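Local coordinates for putative periplasmic or exported protein (Salmonella enterica subsp. enterica serovar Typhimurium, PDB 4GQZ) that probably binds copper in the periplasm and contributes to copper resistance, at residues B[23-26]-B[27-31]; B[113-117]-B[118-122]. All coordinates share one frame; numbering follows the deposited sequence.

How the contacts relate
Contact 1, the last turns of helix 20-28 and the residues that leave it, comes first along the chain; contact 2, the turn leading from strand 111-113 into strand 120-125, follows much later. Their centres lie about 9 Å apart and the two touch directly. Asp28 OD1 of contact 1 probably takes a hydrogen bond from Asn117 ND2 of contact 2 at 2.9 Å, while Gln29 CG packs on Tyr115 CZ at 3.5 Å. On its other side the helix rests on strands 39-42 and 46-50 of the four-stranded sheet, whereas 120-125 pairs with 63-68 in another sheet. The end of the helix thus sits between the four-stranded sheet and the loop that leads into strand 120-125.

Contact 1 of 2, residues B[23-26]-B[27-31]; sequences IVDT and IDQTP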
loop_
_atom_site.group_PDB
_atom_site.type_symbol
_atom_site.label_atom_id
_atom_site.label_comp_id
_atom_site.label_asym_id
_atom_site.label_seq_id
_atom_site.Cartn_x
_atom_site.Cartn_y
_atom_site.Cartn_z
ATOM N N ILE B 23 -2.193 -1.528 -9.089
ATOM C CA ILE B 23 -3.448 -1.002 -9.655
ATOM C C ILE B 23 -3.232 0.411 -10.195
ATOM O O ILE B 23 -3.593 0.712 -11.337
ATOM C CB ILE B 23 -4.579 -0.943 -8.618
ATOM C CG1 ILE B 23 -4.963 -2.350 -8.158
ATOM C CG2 ILE B 23 -5.804 -0.240 -9.191
ATOM C CD1 ILE B 23 -5.959 -2.353 -7.008
ATOM N N VAL B 24 -2.670 1.282 -9.357
ATOM C CA VAL B 24 -2.358 2.653 -9.760
ATOM C C VAL B 24 -1.455 2.677 -10.986
ATOM O O VAL B 24 -1.781 3.350 -11.992
ATOM C CB VAL B 24 -1.757 3.444 -8.585
ATOM C CG1 VAL B 24 -1.234 4.801 -9.044
ATOM C CG2 VAL B 24 -2.811 3.614 -7.495
ATOM N N ASP B 25 -0.345 1.928 -10.933
ATOM C CA ASP B 25 0.555 1.815 -12.086
ATOM C C ASP B 25 -0.181 1.341 -13.345
ATOM O O ASP B 25 0.036 1.865 -14.434
ATOM C CB ASP B 25 1.696 0.830 -11.805
ATOM C CG ASP B 25 2.661 1.328 -10.753
ATOM O OD1 ASP B 25 2.590 2.520 -10.395
ATOM O OD2 ASP B 25 3.491 0.515 -10.279
ATOM N N THR B 26 -1.036 0.334 -13.199
ATOM C CA THR B 26 -1.722 -0.229 -14.364
ATOM C C THR B 26 -2.609 0.826 -15.008
ATOM O O THR B 26 -2.624 0.995 -16.243
ATOM C CB THR B 26 -2.596 -1.449 -13.976
ATOM O OG1 THR B 26 -1.773 -2.463 -13.364
ATOM C CG2 THR B 26 -3.291 -2.017 -15.196
ATOM N N ILE B 27 -3.343 1.552 -14.173
ATOM C CA ILE B 27 -4.289 2.533 -14.695
ATOM C C ILE B 27 -3.567 3.720 -15.318
ATOM O O ILE B 27 -3.877 4.132 -16.446
ATOM C CB ILE B 27 -5.260 3.012 -13.608
ATOM C CG1 ILE B 27 -6.111 1.847 -13.092
ATOM C CG2 ILE B 27 -6.201 4.072 -14.154
ATOM C CD1 ILE B 27 -7.128 2.277 -12.045
ATOM N N ASP B 28 -2.602 4.276 -14.601
ATOM C CA ASP B 28 -1.871 5.446 -15.106
ATOM C C ASP B 28 -1.147 5.120 -16.400
ATOM O O ASP B 28 -1.022 5.965 -17.287
ATOM C CB ASP B 28 -0.867 5.921 -14.055
ATOM C CG ASP B 28 -0.603 7.432 -14.120
ATOM O OD1 ASP B 28 -1.236 8.160 -14.931
ATOM O OD2 ASP B 28 0.244 7.904 -13.338
ATOM N N GLN B 29 -0.678 3.882 -16.525
ATOM C CA GLN B 29 0.160 3.532 -17.657
ATOM C C GLN B 29 -0.627 2.898 -18.793
ATOM O O GLN B 29 -0.025 2.455 -19.769
ATOM C CB GLN B 29 1.295 2.601 -17.218
ATOM C CG GLN B 29 2.294 3.238 -16.250
ATOM C CD GLN B 29 3.293 2.234 -15.713
ATOM O OE1 GLN B 29 3.638 1.275 -16.399
ATOM N NE2 GLN B 29 3.762 2.443 -14.482
ATOM N N THR B 30 -1.953 2.861 -18.678
ATOM C CA THR B 30 -2.752 2.200 -19.714
ATOM C C THR B 30 -2.540 2.914 -21.056
ATOM O O THR B 30 -2.619 4.143 -21.140
ATOM C CB THR B 30 -4.258 2.056 -19.344
ATOM O OG1 THR B 30 -4.948 1.334 -20.377
ATOM C CG2 THR B 30 -4.912 3.401 -19.206
ATOM N N PRO B 31 -2.210 2.146 -22.101
ATOM C CA PRO B 31 -1.930 2.740 -23.412
ATOM C C PRO B 31 -3.202 2.964 -24.220
ATOM O O PRO B 31 -3.313 2.456 -25.338
ATOM C CB PRO B 31 -1.083 1.668 -24.092
ATOM C CG PRO B 31 -1.630 0.386 -23.540
ATOM C CD PRO B 31 -1.972 0.689 -22.094
HETATM O O HOH W 1 3.140 4.509 -12.663
#
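Asp28 N reaches back to Val24 O at 2.9 Å in a nearly straight bond, the middle one of three successive i to i+4 alpha-helical bonds in the C-terminal turn of helix 20-28. The last of the three, Gln29 N to Asp25 O at 3.0 Å, is the most bent, 141° at the hydrogen, and Gln29 is also where helical phi/psi ends. Asp25 and Gln29 meet a second time through a water, which donates a hydrogen bond to Asp25 OD1 and accepts one from Gln29 NE2 at 2.8 Å. Asp25 OD1 also receives Trp123 NE1, so two donors hold the carboxylate. The two side chains run alongside each other, carboxylate and amide planes 26° apart. Gln29 CG lies anti to its own carbonyl carbon (chi1 -65°), which lays the start of the side chain over Asp25 O, with CG 3.2 Å from that oxygen.

Asp28 is buried with both oxygens engaged, OD2 by the hydroxyls of Tyr65 and Ser67 and OD1 by His81 NE2 as well as Asn117, a set of partners that probably stabilises the charged carboxylate. On the apolar side Ile23 and Ile27 lie side by side and face the sheet, Ile23 reaching Leu47 and Pro59 of the second subunit, Ile27 reaching Ala40 and Leu49. Between them, Ile23 CG2 meets Ile27 CD1 at 4.0 Å.

Contact 2 of 2, residues B[113-117]-B[118-122]; sequences QSYRN and GFIGV
Phe119 O sits over one face of the Tyr115 ring, 3.1 Å above its plane and offset toward the rim. Ile120 CA adds an off-centre CH-pi contact, 4.2 Å from the ring centroid. With CG anti to the carbonyl carbon (chi1 -40°), the Tyr115 ring is laid along the chain that follows, and its hydroxyl accepts Gly121 N at 2.9 Å in a nearly straight bond. Phe119 O is itself used, taking Tyr115 N at 2.8 Å within its carbonyl plane. At the edge of the Phe119 ring, near its plane, lies Asn117 O, 3.3 Å from CD1.

Residues 115-118 form a type I beta turn, closed by Gly118 N to Tyr115 O at 2.9 Å; with Gly118 at positive phi and Tyr115 N bonded to Phe119 O, it is a type I turn with a G1 beta bulge. Asn117 OD1 reaches forward to accept Phe119 N at 3.0 Å, an Asx turn whose donor stands above the amide's carbonyl plane, while ND2 is taken up by Asp28.

Beyond the turn, Ile120 and Val122 pair with Phe68 and Leu66 of strand 63-68. Ser114 OG hydrogen-bonds to Met90 O and Lys93 N, and Ile120 packs against Phe95 of strand 94-101 and Met112 of strand 111-113.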
loop_
_atom_site.group_PDB
_atom_site.type_symbol
_atom_site.label_atom_id
_atom_site.label_comp_id
_atom_site.label_asym_id
_atom_site.label_seq_id
_atom_site.Cartn_x
_atom_site.Cartn_y
_atom_site.Cartn_z
ATOM N N GLN B 113 10.395 6.647 -19.018
ATOM C CA GLN B 113 9.607 6.919 -20.212
ATOM C C GLN B 113 8.223 7.409 -19.809
ATOM O O GLN B 113 7.547 6.750 -19.023
ATOM C CB GLN B 113 9.455 5.618 -20.992
ATOM C CG GLN B 113 8.903 5.772 -22.388
ATOM C CD GLN B 113 9.989 6.043 -23.401
ATOM O OE1 GLN B 113 11.111 6.418 -23.045
ATOM N NE2 GLN B 113 9.671 5.844 -24.671
ATOM N N SER B 114 7.795 8.563 -20.323
ATOM C CA SER B 114 6.426 9.029 -20.061
ATOM C C SER B 114 5.433 8.054 -20.668
ATOM O O SER B 114 5.754 7.358 -21.632
ATOM C CB SER B 114 6.193 10.434 -20.622
ATOM O OG SER B 114 6.398 10.460 -22.029
ATOM N N TYR B 115 4.231 7.989 -20.107
ATOM C CA TYR B 115 3.227 7.033 -20.586
ATOM C C TYR B 115 2.424 7.633 -21.734
ATOM O O TYR B 115 2.685 8.767 -22.161
ATOM C CB TYR B 115 2.278 6.617 -19.455
ATOM C CG TYR B 115 2.978 6.412 -18.128
ATOM C CD1 TYR B 115 4.222 5.799 -18.068
ATOM C CD2 TYR B 115 2.405 6.860 -16.943
ATOM C CE1 TYR B 115 4.881 5.630 -16.862
ATOM C CE2 TYR B 115 3.056 6.694 -15.726
ATOM C CZ TYR B 115 4.294 6.075 -15.696
ATOM O OH TYR B 115 4.961 5.893 -14.496
ATOM N N ARG B 116 1.452 6.864 -22.216
ATOM C CA ARG B 116 0.558 7.269 -23.297
ATOM C C ARG B 116 -0.168 8.563 -22.927
ATOM O O ARG B 116 -0.467 9.390 -23.796
ATOM C CB ARG B 116 -0.441 6.135 -23.579
ATOM C CG ARG B 116 -1.581 6.488 -24.550
ATOM C CD ARG B 116 -1.031 6.940 -25.889
ATOM N NE ARG B 116 -1.851 8.014 -26.449
ATOM C CZ ARG B 116 -2.975 7.808 -27.124
ATOM N NH1 ARG B 116 -3.404 6.563 -27.325
ATOM N NH2 ARG B 116 -3.672 8.843 -27.597
ATOM N N ASN B 117 -0.425 8.746 -21.632
ATOM C CA ASN B 117 -1.109 9.942 -21.161
ATOM C C ASN B 117 -0.177 11.131 -20.897
ATOM O O ASN B 117 -0.614 12.160 -20.392
ATOM C CB ASN B 117 -1.978 9.637 -19.930
ATOM C CG ASN B 117 -1.151 9.325 -18.669
ATOM O OD1 ASN B 117 0.066 9.201 -18.729
ATOM N ND2 ASN B 117 -1.828 9.192 -17.529
ATOM N N GLY B 118 1.104 10.980 -21.227
ATOM C CA GLY B 118 2.066 12.060 -21.051
ATOM C C GLY B 118 2.607 12.243 -19.641
ATOM O O GLY B 118 3.386 13.179 -19.380
ATOM N N PHE B 119 2.215 11.355 -18.725
ATOM C CA PHE B 119 2.693 11.465 -17.343
ATOM C C PHE B 119 3.796 10.461 -17.016
ATOM O O PHE B 119 4.006 9.479 -17.741
ATOM C CB PHE B 119 1.530 11.290 -16.359
ATOM C CG PHE B 119 0.652 12.501 -16.230
ATOM C CD1 PHE B 119 -0.331 12.782 -17.193
ATOM C CD2 PHE B 119 0.791 13.357 -15.140
ATOM C CE1 PHE B 119 -1.157 13.902 -17.077
ATOM C CE2 PHE B 119 -0.031 14.483 -15.010
ATOM C CZ PHE B 119 -1.012 14.758 -15.988
ATOM N N ILE B 120 4.508 10.742 -15.927
ATOM C CA ILE B 120 5.370 9.769 -15.267
ATOM C C ILE B 120 4.976 9.723 -13.798
ATOM O O ILE B 120 4.787 10.771 -13.179
ATOM C CB ILE B 120 6.843 10.188 -15.336
ATOM C CG1 ILE B 120 7.287 10.315 -16.801
ATOM C CG2 ILE B 120 7.706 9.183 -14.581
ATOM C CD1 ILE B 120 8.537 11.118 -17.003
ATOM N N GLY B 121 4.858 8.528 -13.225
ATOM C CA GLY B 121 4.554 8.413 -11.809
ATOM C C GLY B 121 5.740 7.913 -10.992
ATOM O O GLY B 121 6.464 7.018 -11.430
ATOM N N VAL B 122 5.976 8.513 -9.825
ATOM C CA VAL B 122 6.976 7.971 -8.906
ATOM C C VAL B 122 6.381 7.690 -7.537
ATOM O O VAL B 122 5.463 8.380 -7.092
ATOM C CB VAL B 122 8.192 8.899 -8.739
ATOM C CG1 VAL B 122 8.975 8.975 -10.040
ATOM C CG2 VAL B 122 7.746 10.297 -8.302
#